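Aldehyde dehydrogenase (PDB 6K10) catalyses the NAD-dependent oxidation of 4,4'-diaponeurosporen-4-al to 4,4'-diaponeurosporenoic acid, a step in making the protective carotenoid staphyloxanthin of Staphylococcus aureus. Local coordinates at the interface of chains A and B. Residues are numbered along the deposited sequence; one frame, centred on the assembly and turned at random. Chains: chain A/B, Aldehyde dehydrogenase.

Contact 1: the interface of chains A and B. Residues chain A 277-279, 288; chain B 451-453.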
loop_
_atom_site.group_PDB
_atom_site.type_symbol
_atom_site.label_atom_id
_atom_site.label_comp_id
_atom_site.label_asym_id
_atom_site.label_seq_id
_atom_site.Cartn_x
_atom_site.Cartn_y
_atom_site.Cartn_z
ATOM N N GLU A 277 16.325 17.772 36.028
ATOM C CA GLU A 277 16.419 16.405 36.532
ATOM C C GLU A 277 17.105 15.494 35.523
ATOM O O GLU A 277 17.916 14.638 35.896
ATOM C CB GLU A 277 15.025 15.873 36.862
ATOM C CG GLU A 277 14.377 16.520 38.071
ATOM C CD GLU A 277 12.899 16.194 38.180
ATOM O OE1 GLU A 277 12.318 15.716 37.182
ATOM O OE2 GLU A 277 12.320 16.412 39.264
ATOM N N PHE A 278 16.783 15.664 34.238
ATOM C CA PHE A 278 17.371 14.835 33.190
ATOM C C PHE A 278 18.859 15.108 33.039
ATOM O O PHE A 278 19.679 14.183 33.049
ATOM C CB PHE A 278 16.681 15.105 31.851
ATOM C CG PHE A 278 15.367 14.403 31.670
ATOM C CD1 PHE A 278 14.687 13.859 32.745
ATOM C CD2 PHE A 278 14.806 14.303 30.406
ATOM C CE1 PHE A 278 13.473 13.221 32.559
ATOM C CE2 PHE A 278 13.595 13.669 30.214
ATOM C CZ PHE A 278 12.926 13.128 31.291
ATOM N N TYR A 279 19.221 16.380 32.881
ATOM C CA TYR A 279 20.511 16.752 32.328
ATOM C C TYR A 279 21.364 17.632 33.231
ATOM O O TYR A 279 22.515 17.905 32.875
ATOM C CB TYR A 279 20.312 17.473 30.984
ATOM C CG TYR A 279 19.481 16.709 29.971
ATOM C CD1 TYR A 279 19.887 15.466 29.505
ATOM C CD2 TYR A 279 18.300 17.245 29.465
ATOM C CE1 TYR A 279 19.137 14.771 28.571
ATOM C CE2 TYR A 279 17.543 16.558 28.531
ATOM C CZ TYR A 279 17.967 15.322 28.088
ATOM O OH TYR A 279 17.219 14.633 27.160
ATOM N N ASP A 288 24.168 12.280 28.513
ATOM C CA ASP A 288 22.928 11.674 28.053
ATOM C C ASP A 288 22.259 12.488 26.956
ATOM O O ASP A 288 21.128 12.178 26.565
ATOM C CB ASP A 288 21.972 11.508 29.234
ATOM C CG ASP A 288 22.561 10.661 30.341
ATOM O OD1 ASP A 288 23.337 9.735 30.030
ATOM O OD2 ASP A 288 22.272 10.942 31.521
ATOM N N PRO B 451 16.393 9.793 31.590
ATOM C CA PRO B 451 17.692 10.287 32.053
ATOM C C PRO B 451 17.609 10.746 33.506
ATOM O O PRO B 451 16.518 11.093 33.960
ATOM C CB PRO B 451 17.989 11.465 31.109
ATOM C CG PRO B 451 17.059 11.297 29.957
ATOM C CD PRO B 451 15.847 10.616 30.498
ATOM N N PRO B 452 18.739 10.745 34.232
ATOM C CA PRO B 452 20.086 10.351 33.788
ATOM C C PRO B 452 20.252 8.841 33.579
ATOM O O PRO B 452 19.643 8.050 34.298
ATOM C CB PRO B 452 20.990 10.834 34.928
ATOM C CG PRO B 452 20.098 10.977 36.104
ATOM C CD PRO B 452 18.744 11.323 35.587
ATOM N N TYR B 453 21.081 8.462 32.606
ATOM C CA TYR B 453 21.245 7.074 32.190
ATOM C C TYR B 453 22.432 6.380 32.845
ATOM O O TYR B 453 22.750 5.246 32.470
ATOM C CB TYR B 453 21.397 6.990 30.669
ATOM C CG TYR B 453 20.160 7.361 29.888
ATOM C CD1 TYR B 453 18.909 6.885 30.260
ATOM C CD2 TYR B 453 20.244 8.176 28.766
ATOM C CE1 TYR B 453 17.774 7.220 29.541
ATOM C CE2 TYR B 453 19.118 8.515 28.042
ATOM C CZ TYR B 453 17.887 8.036 28.431
ATOM O OH TYR B 453 16.766 8.378 27.706
#

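Contact 2: the interface of chains A and B. Residues chain A 238, 378, 397-398; chain B 439-442.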
loop_
_atom_site.group_PDB
_atom_site.type_symbol
_atom_site.label_atom_id
_atom_site.label_comp_id
_atom_site.label_asym_id
_atom_site.label_seq_id
_atom_site.Cartn_x
_atom_site.Cartn_y
_atom_site.Cartn_z
ATOM N N ARG A 238 7.309 12.868 30.079
ATOM C CA ARG A 238 7.162 12.080 28.859
ATOM C C ARG A 238 7.344 12.937 27.608
ATOM O O ARG A 238 7.817 12.444 26.578
ATOM C CB ARG A 238 5.808 11.367 28.873
ATOM C CG ARG A 238 5.694 10.415 30.061
ATOM C CD ARG A 238 4.321 9.788 30.242
ATOM N NE ARG A 238 4.346 8.884 31.392
ATOM C CZ ARG A 238 3.303 8.204 31.857
ATOM N NH1 ARG A 238 2.113 8.316 31.283
ATOM N NH2 ARG A 238 3.457 7.414 32.912
ATOM N N GLU A 378 -6.619 13.702 31.162
ATOM C CA GLU A 378 -7.304 12.707 31.969
ATOM C C GLU A 378 -8.779 12.615 31.607
ATOM O O GLU A 378 -9.538 11.897 32.268
ATOM C CB GLU A 378 -7.128 13.032 33.453
ATOM C CG GLU A 378 -5.669 13.094 33.893
ATOM C CD GLU A 378 -4.948 11.783 33.684
ATOM O OE1 GLU A 378 -5.597 10.731 33.850
ATOM O OE2 GLU A 378 -3.743 11.802 33.357
ATOM N N ILE A 397 -1.613 8.679 23.782
ATOM C CA ILE A 397 -2.343 9.389 24.823
ATOM C C ILE A 397 -1.522 9.278 26.100
ATOM O O ILE A 397 -1.226 8.167 26.559
ATOM C CB ILE A 397 -3.755 8.815 25.018
ATOM C CG1 ILE A 397 -4.499 8.723 23.683
ATOM C CG2 ILE A 397 -4.544 9.666 26.005
ATOM C CD1 ILE A 397 -4.433 9.982 22.841
ATOM N N ASN A 398 -1.135 10.428 26.655
ATOM C CA ASN A 398 -0.353 10.502 27.891
ATOM C C ASN A 398 1.023 9.849 27.741
ATOM O O ASN A 398 1.553 9.253 28.680
ATOM C CB ASN A 398 -1.123 9.904 29.073
ATOM C CG ASN A 398 -2.270 10.790 29.526
ATOM O OD1 ASN A 398 -2.241 12.004 29.328
ATOM N ND2 ASN A 398 -3.282 10.188 30.146
ATOM N N PHE B 439 -1.771 4.221 24.937
ATOM C CA PHE B 439 -2.154 4.939 26.140
ATOM C C PHE B 439 -1.282 4.439 27.279
ATOM O O PHE B 439 -1.073 3.230 27.422
ATOM C CB PHE B 439 -3.643 4.735 26.475
ATOM C CG PHE B 439 -4.038 5.244 27.835
ATOM C CD1 PHE B 439 -4.445 6.557 28.006
ATOM C CD2 PHE B 439 -4.011 4.407 28.942
ATOM C CE1 PHE B 439 -4.809 7.029 29.255
ATOM C CE2 PHE B 439 -4.371 4.873 30.192
ATOM C CZ PHE B 439 -4.771 6.185 30.348
ATOM N N LYS B 440 -0.759 5.364 28.080
ATOM C CA LYS B 440 -0.027 4.992 29.285
ATOM C C LYS B 440 -0.515 5.856 30.435
ATOM O O LYS B 440 -0.449 7.087 30.362
ATOM C CB LYS B 440 1.488 5.131 29.103
ATOM C CG LYS B 440 2.272 4.541 30.268
ATOM C CD LYS B 440 3.687 4.149 29.877
ATOM C CE LYS B 440 4.621 5.343 29.859
ATOM N NZ LYS B 440 6.016 4.934 29.531
ATOM N N SER B 441 -1.003 5.205 31.488
ATOM C CA SER B 441 -1.557 5.918 32.629
ATOM C C SER B 441 -0.518 6.840 33.256
ATOM O O SER B 441 0.647 6.469 33.420
ATOM C CB SER B 441 -2.070 4.923 33.671
ATOM O OG SER B 441 -2.381 5.576 34.890
ATOM N N THR B 442 -0.949 8.055 33.600
ATOM C CA THR B 442 -0.102 8.994 34.323
ATOM C C THR B 442 -0.083 8.738 35.822
ATOM O O THR B 442 0.719 9.357 36.527
ATOM C CB THR B 442 -0.552 10.435 34.071
ATOM O OG1 THR B 442 -1.879 10.620 34.580
ATOM C CG2 THR B 442 -0.524 10.752 32.584
#

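Contact 1: the interface of chains A and B
The ring of B:Pro451 lies against a face of the A:Phe278 phenyl ring, and this CH-pi contact carries the apolar half of a patch in the two-fold interface of the deposited dimer of an aldehyde dehydrogenase-family enzyme. Its helical side is the C-terminal end of helix 264-279 of chain A; A:Asp288 adds a loop residue, and chain B supplies the loop segment B:Pro451 to B:Tyr453. Over the centre of the phenyl ring stands CD of B:Pro451, 3.7 Å from the centroid. CG of the same proline is shifted toward the root of the ring, 3.8 Å from A:Phe278 CD2, and CB reaches back to A:Phe278 CB, so that one edge of the pyrrolidine follows the aromatic side chain from its centre to its stem. A:Phe278 has CG beside its backbone N and anti to its carbonyl carbon; this chi1 of -80° puts the ring on the proline's side, and the second torsion turns its face to it. At about a right angle to the proline contact, the A:Phe278 CB methylene sits over the ring centre of A:Tyr279, 3.5 Å above that plane, which supports the phenylalanine stem from within chain A.

The peptide bond between B:Pro451 and B:Pro452 is cis, so the chain turns sharply there and B:Pro452 CD comes to lie 3.4 Å from the backbone O of A:Glu277, near the helix end, while B:Pro452 CA faces the carboxylate of A:Asp288.

The polar half pairs that carboxylate with a backbone amide. B:Tyr453 N donates a fairly straight hydrogen bond to A:Asp288 OD2 at 3.0 Å, but reaches the oxygen from above the carboxylate plane, 56° out of it. The other oxygen, OD1, lies 3.4 Å from B:Tyr453 CB. Carboxylate and tyrosine ring are steeply inclined, their planes 65° apart, and A:Asp288 CG packs 3.7 Å from ring atom CD2. B:Pro451 CA lies over the same side of the tyrosine ring as the carboxylate, offset toward the rim.

Contact 2: the interface of chains A and B
A:Ile397 and B:Phe439 form a parallel beta bridge across the two-fold interface of the deposited dimer, joining strand 394-397 of chain A to strand 432-439 of chain B. Its hydrogen bond runs from B:Lys440 N to A:Ile397 O at 3.2 Å, with the donor nearly in line with the carbonyl. Beside it, the CG2 methyl of A:Ile397 meets the rim of the B:Phe439 ring in its plane, 3.7 Å from CD1.

Past the strand ends, side chains take over. The guanidinium of A:Arg238 points NH2 at B:Ser441 O, 3.0 Å away and only 4° out of the guanidinium plane; NH1 adds weak bonds to the carbonyls of B:Lys440 and B:Ser441. The aliphatic CE of B:Lys440 lies 3.7 Å above the centre of the guanidinium plane, with the lysine bent at chi3 (81°). At the far end, B:Thr442 OG1 donates to A:Glu378 OE2 in a short bond of 2.5 Å that comes from above the carboxylate plane. With chi1 63° OG1 sits between the backbone N and the carbonyl carbon, which points it at the carboxylate and sets the methyl CG2 against the A:Asn398 amide, 3.5 Å from CG.

A:Asn398 also positions the arginine from within chain A: its backbone O accepts a bond from A:Arg238 NH1 at 2.8 Å. Together with the extended arginine chain, which springs from helix 232-244, this bond helps to set where the guanidinium meets the partner's carbonyls. The geometry thus supports a probable role in assembly: the site extends beta pairing between subunits and secures the chain B segment that follows strand 432-439.

The C-alpha centres of contact 1 and contact 2 are about 21 Å apart. No residue is common to both, but their chain B residues belong to one C-terminal stretch: contact 2 takes the end of strand 432-439 and the loop after it, contact 1 a loop segment ahead of helix 457-465. Chain A is therefore gripped at successive points along the same partner tail, and two-fold symmetry repeats both. Their centres lie about 28 and 23 Å from A:Glu217, and about 20 and 19 Å from A:Ser251, the substituted residue at the expected catalytic cysteine position; the contacts probably serve assembly.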